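PDB 4IGB: LPXTG cell wall surface protein from Streptococcus gordonii, which is probably a cell-wall-linked adhesin, displayed on the bacterial surface, of which this chain holds the N-terminal N1 and N2 domains. Local coordinates for residues V47-S53 with E68-L74. Numbering follows the deposited sequence.
Sequences VDQFHLS and EMENFTL
Asp-48, Phe-50 and Leu-52 each exchange a pair of backbone hydrogen bonds with Thr-73, Asn-71 and Met-69, respectively, marking these as the hydrogen-bonded pairs of an antiparallel ribbon; Leu-52 N lies 2.7 Å from Met-69 O. Strand 47-53 is an edge strand of its six-stranded antiparallel sheet in the N1 domain, while 68-74 also bonds on its other side to strand 135-142.

On the face bearing His-51, carboxylates and their donors run in a chain. His-51 NE2 meets Glu-68 OE1 at 2.5 Å, ring and carboxylate 17° from coplanar, and Ser-53 OG donates a hydrogen bond to Glu-68 OE2, also at 2.5 Å; both are very short, their exact lengths doubtful. Glu-68 folds back at chi2 (-65°) to present both oxygens. The other imidazole nitrogen, ND1, makes a weak bond to Glu-70 OE1 (3.4 Å, N-H...O 131°), while Met-69 O sits over the ring centre. Glu-70 OE2 takes Gln-49 NE2 on its anti side at 3.0 Å, but tilted out of the carboxylate plane; Lys-43 NZ satisfies Gln-49 OE1, and Gln-49 CG lies 3.3 Å from Phe-72 CE2.

On the opposite face, Asn-71 CB makes a CH-pi contact over the Phe-50 ring, 4.2 Å from its centroid, while Asn-71 ND2 bonds to Glu-137 and Asp-48 OD2 to Tyr-164. With a carboxylate beside each ring nitrogen, His-51 would probably favour the protonated form, its charge balanced along this face while the backbone bonds hold the strands.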
ATOM      1  N   VAL B  47      -5.559  17.515 -20.660  1.00 13.75           N
ATOM      2  CA  VAL B  47      -6.197  16.226 -20.449  1.00 23.98           C
ATOM      3  C   VAL B  47      -7.589  16.152 -21.078  1.00 27.21           C
ATOM      4  O   VAL B  47      -8.429  17.021 -20.866  1.00 20.27           O
ATOM      5  CB  VAL B  47      -6.306  15.885 -18.956  1.00 21.99           C
ATOM      6  CG1 VAL B  47      -7.112  14.609 -18.769  1.00 21.36           C
ATOM      7  CG2 VAL B  47      -4.930  15.719 -18.348  1.00 15.33           C
ATOM      8  N   ASP B  48      -7.802  15.114 -21.877  1.00 19.40           N
ATOM      9  CA  ASP B  48      -9.114  14.793 -22.423  1.00 24.09           C
ATOM     10  C   ASP B  48      -9.694  13.653 -21.595  1.00 21.56           C
ATOM     11  O   ASP B  48      -9.211  12.524 -21.658  1.00 19.93           O
ATOM     12  CB  ASP B  48      -8.954  14.359 -23.878  1.00 28.46           C
ATOM     13  CG  ASP B  48     -10.275  14.174 -24.585  1.00 30.20           C
ATOM     14  OD1 ASP B  48     -11.262  14.827 -24.218  1.00 34.97           O
ATOM     15  OD2 ASP B  48     -10.325  13.370 -25.529  1.00 46.69           O
ATOM     16  N   GLN B  49     -10.720  13.961 -20.812  1.00 19.91           N
ATOM     17  CA  GLN B  49     -11.371  12.967 -19.970  1.00 22.52           C
ATOM     18  C   GLN B  49     -12.757  12.644 -20.509  1.00 22.89           C
ATOM     19  O   GLN B  49     -13.524  13.544 -20.847  1.00 26.85           O
ATOM     20  CB  GLN B  49     -11.470  13.470 -18.528  1.00 20.73           C
ATOM     21  CG  GLN B  49     -12.249  12.559 -17.593  1.00 20.18           C
ATOM     22  CD  GLN B  49     -12.501  13.193 -16.239  1.00 26.43           C
ATOM     23  OE1 GLN B  49     -12.096  14.327 -15.988  1.00 22.17           O
ATOM     24  NE2 GLN B  49     -13.174  12.463 -15.358  1.00 16.57           N
ATOM     25  N   PHE B  50     -13.075  11.357 -20.591  1.00 26.17           N
ATOM     26  CA  PHE B  50     -14.379  10.930 -21.079  1.00 24.72           C
ATOM     27  C   PHE B  50     -14.723   9.514 -20.630  1.00 31.00           C
ATOM     28  O   PHE B  50     -13.839   8.683 -20.420  1.00 22.34           O
ATOM     29  CB  PHE B  50     -14.446  11.033 -22.605  1.00 22.19           C
ATOM     30  CG  PHE B  50     -13.362  10.276 -23.315  1.00 22.21           C
ATOM     31  CD1 PHE B  50     -13.533   8.945 -23.648  1.00 24.81           C
ATOM     32  CD2 PHE B  50     -12.175  10.900 -23.656  1.00 27.77           C
ATOM     33  CE1 PHE B  50     -12.538   8.248 -24.302  1.00 30.71           C
ATOM     34  CE2 PHE B  50     -11.176  10.207 -24.311  1.00 25.26           C
ATOM     35  CZ  PHE B  50     -11.358   8.880 -24.635  1.00 22.58           C
ATOM     36  N   HIS B  51     -16.016   9.250 -20.484  1.00 20.67           N
ATOM     37  CA  HIS B  51     -16.489   7.932 -20.088  1.00 28.14           C
ATOM     38  C   HIS B  51     -16.630   7.031 -21.307  1.00 29.74           C
ATOM     39  O   HIS B  51     -17.069   7.470 -22.367  1.00 30.29           O
ATOM     40  CB  HIS B  51     -17.829   8.045 -19.359  1.00 18.04           C
ATOM     41  CG  HIS B  51     -18.350   6.739 -18.846  1.00 30.20           C
ATOM     42  ND1 HIS B  51     -18.272   6.375 -17.519  1.00 27.64           N
ATOM     43  CD2 HIS B  51     -18.958   5.709 -19.482  1.00 27.08           C
ATOM     44  CE1 HIS B  51     -18.809   5.179 -17.360  1.00 21.09           C
ATOM     45  NE2 HIS B  51     -19.232   4.752 -18.536  1.00 24.11           N
ATOM     46  N   LEU B  52     -16.251   5.769 -21.148  1.00 23.88           N
ATOM     47  CA  LEU B  52     -16.352   4.795 -22.225  1.00 28.95           C
ATOM     48  C   LEU B  52     -17.164   3.593 -21.766  1.00 33.93           C
ATOM     49  O   LEU B  52     -16.925   3.051 -20.688  1.00 24.86           O
ATOM     50  CB  LEU B  52     -14.958   4.347 -22.669  1.00 31.09           C
ATOM     51  CG  LEU B  52     -14.561   4.643 -24.115  1.00 37.77           C
ATOM     52  CD1 LEU B  52     -15.099   5.993 -24.559  1.00 31.58           C
ATOM     53  CD2 LEU B  52     -13.052   4.584 -24.276  1.00 30.14           C
ATOM     54  N   SER B  53     -18.126   3.176 -22.581  1.00 26.70           N
ATOM     55  CA  SER B  53     -18.947   2.021 -22.231  1.00 23.50           C
ATOM     56  C   SER B  53     -18.642   0.854 -23.180  1.00 27.45           C
ATOM     57  O   SER B  53     -18.837   0.960 -24.382  1.00 39.32           O
ATOM     58  CB  SER B  53     -20.428   2.391 -22.290  1.00 24.32           C
ATOM     59  OG  SER B  53     -21.231   1.298 -21.884  1.00 31.10           O
ATOM     60  N   GLU B  68     -17.745  -0.734 -18.058  1.00 31.67           N
ATOM     61  CA  GLU B  68     -17.656   0.737 -17.981  1.00 29.96           C
ATOM     62  C   GLU B  68     -16.272   1.250 -17.573  1.00 28.32           C
ATOM     63  O   GLU B  68     -15.615   0.703 -16.685  1.00 22.09           O
ATOM     64  CB  GLU B  68     -18.743   1.321 -17.068  1.00 28.69           C
ATOM     65  CG  GLU B  68     -20.177   0.924 -17.453  1.00 25.05           C
ATOM     66  CD  GLU B  68     -20.624   1.454 -18.803  1.00 30.10           C
ATOM     67  OE1 GLU B  68     -20.212   2.556 -19.197  1.00 27.54           O
ATOM     68  OE2 GLU B  68     -21.421   0.773 -19.479  1.00 34.56           O
ATOM     69  N   MET B  69     -15.837   2.308 -18.243  1.00 21.19           N
ATOM     70  CA  MET B  69     -14.481   2.808 -18.078  1.00 19.56           C
ATOM     71  C   MET B  69     -14.475   4.328 -18.041  1.00 25.10           C
ATOM     72  O   MET B  69     -15.262   4.985 -18.731  1.00 20.69           O
ATOM     73  CB  MET B  69     -13.605   2.340 -19.245  1.00 24.03           C
ATOM     74  CG  MET B  69     -12.280   3.082 -19.381  1.00 26.71           C
ATOM     75  SD  MET B  69     -11.283   2.506 -20.774  1.00 21.61           S
ATOM     76  CE  MET B  69     -10.679   0.948 -20.123  1.00 17.66           C
ATOM     77  N   GLU B  70     -13.585   4.885 -17.232  1.00 22.70           N
ATOM     78  CA  GLU B  70     -13.308   6.307 -17.317  1.00 18.23           C
ATOM     79  C   GLU B  70     -11.916   6.450 -17.888  1.00 16.80           C
ATOM     80  O   GLU B  70     -10.942   5.941 -17.320  1.00 16.38           O
ATOM     81  CB  GLU B  70     -13.438   6.990 -15.955  1.00 13.67           C
ATOM     82  CG  GLU B  70     -13.403   8.536 -16.038  1.00 21.42           C
ATOM     83  CD  GLU B  70     -14.680   9.144 -16.593  1.00 20.16           C
ATOM     84  OE1 GLU B  70     -15.689   8.422 -16.749  1.00 20.12           O
ATOM     85  OE2 GLU B  70     -14.681  10.361 -16.869  1.00 23.18           O
ATOM     86  N   ASN B  71     -11.829   7.137 -19.023  1.00 17.33           N
ATOM     87  CA  ASN B  71     -10.597   7.188 -19.799  1.00 22.25           C
ATOM     88  C   ASN B  71      -9.971   8.562 -19.818  1.00 24.13           C
ATOM     89  O   ASN B  71     -10.674   9.569 -19.845  1.00 21.91           O
ATOM     90  CB  ASN B  71     -10.844   6.762 -21.247  1.00 14.50           C
ATOM     91  CG  ASN B  71      -9.571   6.341 -21.942  1.00 19.05           C
ATOM     92  OD1 ASN B  71      -9.394   6.621 -23.125  1.00 29.86           O
ATOM     93  ND2 ASN B  71      -8.672   5.675 -21.218  1.00 19.03           N
ATOM     94  N   PHE B  72      -8.643   8.598 -19.845  1.00 19.61           N
ATOM     95  CA  PHE B  72      -7.922   9.865 -19.833  1.00 18.87           C
ATOM     96  C   PHE B  72      -6.829   9.869 -20.883  1.00 17.14           C
ATOM     97  O   PHE B  72      -5.955   8.984 -20.909  1.00 20.57           O
ATOM     98  CB  PHE B  72      -7.301  10.124 -18.459  1.00 16.37           C
ATOM     99  CG  PHE B  72      -8.296  10.230 -17.345  1.00 17.36           C
ATOM    100  CD1 PHE B  72      -8.832   9.089 -16.764  1.00 14.17           C
ATOM    101  CD2 PHE B  72      -8.675  11.475 -16.851  1.00 21.07           C
ATOM    102  CE1 PHE B  72      -9.731   9.190 -15.710  1.00 17.50           C
ATOM    103  CE2 PHE B  72      -9.587  11.579 -15.819  1.00 16.63           C
ATOM    104  CZ  PHE B  72     -10.113  10.435 -15.242  1.00 15.34           C
ATOM    105  N   THR B  73      -6.865  10.869 -21.748  1.00 15.31           N
ATOM    106  CA  THR B  73      -5.812  11.021 -22.739  1.00 14.13           C
ATOM    107  C   THR B  73      -5.221  12.413 -22.670  1.00 20.53           C
ATOM    108  O   THR B  73      -5.764  13.293 -22.007  1.00 16.76           O
ATOM    109  CB  THR B  73      -6.343  10.760 -24.163  1.00 19.82           C
ATOM    110  OG1 THR B  73      -7.234  11.814 -24.541  1.00 15.97           O
ATOM    111  CG2 THR B  73      -7.072   9.398 -24.233  1.00 18.77           C
ATOM    112  N   LEU B  74      -4.099  12.595 -23.364  1.00 22.00           N
ATOM    113  CA  LEU B  74      -3.380  13.856 -23.405  1.00 17.60           C
ATOM    114  C   LEU B  74      -3.397  14.420 -24.828  1.00 22.81           C
ATOM    115  O   LEU B  74      -3.045  13.730 -25.780  1.00 22.02           O
ATOM    116  CB  LEU B  74      -1.933  13.640 -22.941  1.00 13.54           C
ATOM    117  CG  LEU B  74      -1.747  13.468 -21.437  1.00 15.19           C
ATOM    118  CD1 LEU B  74      -0.368  12.921 -21.112  1.00 17.59           C
ATOM    119  CD2 LEU B  74      -1.999  14.804 -20.712  1.00 15.52           C
TER